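Local coordinates for protein diguanylate cyclase with PAS/PAC sensor (PDB 3H9W) that probably makes cyclic di-GMP from two GTP molecules through its GGDEF domain, the present chain being the N-terminal PAS sensor domain, at residues 6-11 with 16-21. Numbering follows the deposited sequence.
Sequences PWKINW and FEYIGP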
ATOM      1  N   PRO A   6      -5.265   5.348   1.051  1.00 19.79           N
ATOM      2  CA  PRO A   6      -4.564   4.873   2.241  1.00 17.92           C
ATOM      3  C   PRO A   6      -5.531   4.679   3.402  1.00 19.42           C
ATOM      4  O   PRO A   6      -6.538   5.382   3.503  1.00 19.71           O
ATOM      5  CB  PRO A   6      -3.554   5.986   2.507  1.00 20.73           C
ATOM      6  CG  PRO A   6      -4.323   7.215   2.098  1.00 22.08           C
ATOM      7  CD  PRO A   6      -4.976   6.773   0.797  1.00 25.75           C
ATOM      8  N   TRP A   7      -5.233   3.711   4.261  1.00 17.94           N
ATOM      9  CA  TRP A   7      -6.069   3.454   5.428  1.00 22.45           C
ATOM     10  C   TRP A   7      -5.281   2.686   6.484  1.00 20.22           C
ATOM     11  O   TRP A   7      -4.242   2.085   6.192  1.00 22.00           O
ATOM     12  CB  TRP A   7      -7.319   2.656   5.041  1.00 19.85           C
ATOM     13  CG  TRP A   7      -7.011   1.339   4.422  1.00 18.90           C
ATOM     14  CD1 TRP A   7      -6.902   1.060   3.088  1.00 14.29           C
ATOM     15  CD2 TRP A   7      -6.697   0.124   5.115  1.00 27.05           C
ATOM     16  NE1 TRP A   7      -6.535  -0.258   2.908  1.00 21.14           N
ATOM     17  CE2 TRP A   7      -6.404  -0.852   4.136  1.00 18.00           C
ATOM     18  CE3 TRP A   7      -6.637  -0.234   6.470  1.00 20.51           C
ATOM     19  CZ2 TRP A   7      -6.048  -2.157   4.468  1.00 17.74           C
ATOM     20  CZ3 TRP A   7      -6.285  -1.533   6.801  1.00 25.38           C
ATOM     21  CH2 TRP A   7      -5.994  -2.482   5.800  1.00 25.27           C
ATOM     22  N   LYS A   8      -5.793   2.713   7.708  1.00 20.28           N
ATOM     23  CA  LYS A   8      -5.181   2.025   8.832  1.00 21.11           C
ATOM     24  C   LYS A   8      -6.288   1.625   9.788  1.00 23.14           C
ATOM     25  O   LYS A   8      -7.251   2.376   9.986  1.00 22.99           O
ATOM     26  CB  LYS A   8      -4.191   2.929   9.566  1.00 29.36           C
ATOM     27  CG  LYS A   8      -3.502   2.243  10.744  1.00 34.55           C
ATOM     28  CD  LYS A   8      -2.610   3.207  11.510  1.00 39.86           C
ATOM     29  CE  LYS A   8      -1.853   2.498  12.626  1.00 41.73           C
ATOM     30  NZ  LYS A   8      -0.968   3.436  13.367  1.00 42.59           N
ATOM     31  N   ILE A   9      -6.147   0.439  10.367  1.00 19.62           N
ATOM     32  CA  ILE A   9      -7.120  -0.102  11.310  1.00 24.24           C
ATOM     33  C   ILE A   9      -6.454  -0.472  12.632  1.00 27.90           C
ATOM     34  O   ILE A   9      -5.422  -1.145  12.650  1.00 30.91           O
ATOM     35  CB  ILE A   9      -7.788  -1.384  10.760  1.00 25.99           C
ATOM     36  CG1 ILE A   9      -8.744  -1.039   9.617  1.00 24.49           C
ATOM     37  CG2 ILE A   9      -8.529  -2.110  11.884  1.00 25.29           C
ATOM     38  CD1 ILE A   9     -10.048  -0.450  10.071  1.00 47.04           C
ATOM     39  N   ASN A  10      -7.049  -0.031  13.734  1.00 30.35           N
ATOM     40  CA  ASN A  10      -6.539  -0.352  15.064  1.00 28.47           C
ATOM     41  C   ASN A  10      -7.023  -1.774  15.324  1.00 26.89           C
ATOM     42  O   ASN A  10      -8.221  -2.018  15.400  1.00 26.53           O
ATOM     43  CB  ASN A  10      -7.127   0.618  16.098  1.00 32.31           C
ATOM     44  CG  ASN A  10      -6.695   0.298  17.518  1.00 42.94           C
ATOM     45  OD1 ASN A  10      -7.070  -0.730  18.077  1.00 51.20           O
ATOM     46  ND2 ASN A  10      -5.897   1.180  18.103  1.00 43.03           N
ATOM     47  N   TRP A  11      -6.088  -2.710  15.441  1.00 27.72           N
ATOM     48  CA  TRP A  11      -6.419  -4.110  15.650  1.00 33.08           C
ATOM     49  C   TRP A  11      -7.277  -4.384  16.884  1.00 33.64           C
ATOM     50  O   TRP A  11      -8.223  -5.170  16.825  1.00 32.02           O
ATOM     51  CB  TRP A  11      -5.135  -4.938  15.718  1.00 32.81           C
ATOM     52  CG  TRP A  11      -5.368  -6.407  15.896  1.00 40.44           C
ATOM     53  CD1 TRP A  11      -5.070  -7.160  16.998  1.00 40.81           C
ATOM     54  CD2 TRP A  11      -5.946  -7.305  14.940  1.00 33.38           C
ATOM     55  NE1 TRP A  11      -5.426  -8.472  16.785  1.00 41.10           N
ATOM     56  CE2 TRP A  11      -5.968  -8.587  15.532  1.00 34.86           C
ATOM     57  CE3 TRP A  11      -6.450  -7.151  13.642  1.00 33.68           C
ATOM     58  CZ2 TRP A  11      -6.472  -9.711  14.869  1.00 36.27           C
ATOM     59  CZ3 TRP A  11      -6.952  -8.269  12.982  1.00 29.26           C
ATOM     60  CH2 TRP A  11      -6.960  -9.533  13.599  1.00 33.74           C
ATOM     61  N   PHE A  16     -11.266   2.210  12.172  1.00 25.08           N
ATOM     62  CA  PHE A  16     -10.399   2.903  11.230  1.00 25.51           C
ATOM     63  C   PHE A  16      -9.731   4.088  11.913  1.00 32.82           C
ATOM     64  O   PHE A  16     -10.403   4.939  12.494  1.00 32.22           O
ATOM     65  CB  PHE A  16     -11.202   3.406  10.028  1.00 24.24           C
ATOM     66  CG  PHE A  16     -11.351   2.395   8.928  1.00 24.99           C
ATOM     67  CD1 PHE A  16     -10.305   2.158   8.039  1.00 24.80           C
ATOM     68  CD2 PHE A  16     -12.532   1.676   8.781  1.00 26.89           C
ATOM     69  CE1 PHE A  16     -10.435   1.222   7.018  1.00 25.19           C
ATOM     70  CE2 PHE A  16     -12.674   0.736   7.760  1.00 28.85           C
ATOM     71  CZ  PHE A  16     -11.624   0.506   6.878  1.00 23.45           C
ATOM     72  N   GLU A  17      -8.404   4.131  11.848  1.00 30.10           N
ATOM     73  CA  GLU A  17      -7.639   5.230  12.434  1.00 28.41           C
ATOM     74  C   GLU A  17      -7.753   6.381  11.433  1.00 32.13           C
ATOM     75  O   GLU A  17      -7.899   7.550  11.802  1.00 28.01           O
ATOM     76  CB  GLU A  17      -6.180   4.810  12.606  1.00 36.57           C
ATOM     77  CG  GLU A  17      -5.424   5.556  13.687  1.00 51.86           C
ATOM     78  CD  GLU A  17      -5.018   4.652  14.838  1.00 57.50           C
ATOM     79  OE1 GLU A  17      -5.915   4.099  15.513  1.00 65.25           O
ATOM     80  OE2 GLU A  17      -3.800   4.487  15.065  1.00 62.85           O
ATOM     81  N   TYR A  18      -7.690   6.032  10.154  1.00 26.42           N
ATOM     82  CA  TYR A  18      -7.819   7.013   9.093  1.00 24.82           C
ATOM     83  C   TYR A  18      -8.050   6.294   7.771  1.00 26.46           C
ATOM     84  O   TYR A  18      -7.765   5.102   7.640  1.00 22.16           O
ATOM     85  CB  TYR A  18      -6.559   7.896   9.004  1.00 29.82           C
ATOM     86  CG  TYR A  18      -5.287   7.180   8.592  1.00 28.43           C
ATOM     87  CD1 TYR A  18      -5.055   6.825   7.261  1.00 32.86           C
ATOM     88  CD2 TYR A  18      -4.321   6.836   9.539  1.00 28.60           C
ATOM     89  CE1 TYR A  18      -3.894   6.142   6.887  1.00 26.96           C
ATOM     90  CE2 TYR A  18      -3.159   6.153   9.176  1.00 26.27           C
ATOM     91  CZ  TYR A  18      -2.952   5.808   7.854  1.00 26.29           C
ATOM     92  OH  TYR A  18      -1.814   5.119   7.495  1.00 28.62           O
ATOM     93  N   ILE A  19      -8.610   7.023   6.817  1.00 28.12           N
ATOM     94  CA  ILE A  19      -8.848   6.509   5.480  1.00 25.73           C
ATOM     95  C   ILE A  19      -8.878   7.721   4.563  1.00 23.91           C
ATOM     96  O   ILE A  19      -9.546   8.711   4.852  1.00 30.55           O
ATOM     97  CB  ILE A  19     -10.171   5.691   5.392  1.00 20.95           C
ATOM     98  CG1 ILE A  19     -10.294   5.075   3.995  1.00 22.73           C
ATOM     99  CG2 ILE A  19     -11.369   6.568   5.719  1.00 26.88           C
ATOM    100  CD1 ILE A  19     -11.377   4.011   3.896  1.00 19.77           C
ATOM    101  N   GLY A  20      -8.117   7.644   3.476  1.00 23.05           N
ATOM    102  CA  GLY A  20      -8.037   8.746   2.536  1.00 23.92           C
ATOM    103  C   GLY A  20      -9.354   9.294   2.021  1.00 22.24           C
ATOM    104  O   GLY A  20     -10.321   8.546   1.847  1.00 24.03           O
ATOM    105  N   PRO A  21      -9.422  10.609   1.763  1.00 23.70           N
ATOM    106  CA  PRO A  21     -10.651  11.226   1.261  1.00 22.61           C
ATOM    107  C   PRO A  21     -11.063  10.706  -0.111  1.00 23.73           C
ATOM    108  O   PRO A  21     -12.217  10.835  -0.504  1.00 26.72           O
ATOM    109  CB  PRO A  21     -10.315  12.717   1.254  1.00 32.16           C
ATOM    110  CG  PRO A  21      -8.824  12.725   1.016  1.00 32.49           C
ATOM    111  CD  PRO A  21      -8.356  11.614   1.926  1.00 25.89           C
TER
HETATM  112  O   HOH W   1      -1.783   3.690   4.931  1.00 30.29           O
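Tyr18 places CG between its backbone N and carbonyl carbon (chi1 66°), which swings the ring across the neighbouring strand, while Lys8 sets CG anti to its N (chi1 -179°) and runs on extended. The two cross so that Lys8 CB sits over one face of the Tyr18 ring, 3.8 Å from its centroid. Farther out, Lys8 NZ reaches Glu17 OE2 at 3.5 Å, a weak salt bridge between side chains that lie side by side and point the same way. A water bridges the strands, 2.9 Å from Tyr18 OH, and donates to Trp7 O. The other side of the sheet is apolar: Ile9 places CD1 over one face of the Phe16 ring, Trp7 CB meets the edge of that ring, 4.0 Å from Phe16 CE1, and Ile19 CG1 packs on Trp7 CB. Three backbone bonds tie the antiparallel strands: Gly20 N to Pro6 O at 2.8 Å, nearly straight at 163°, Lys8 N to Tyr18 O at 3.1 Å, and Glu17 N to Lys8 O at 2.8 Å. Between Lys8 and Ile9 the register slips by one residue, a beta bulge where the second strand turns a corner at Glu17. Tyr18 meets His87 of the second subunit, while strand 96-105 flanks 5-10 on its other edge. This is the opening beta hairpin of the five-stranded antiparallel PAS sheet, strand order 2-1-5-4-3.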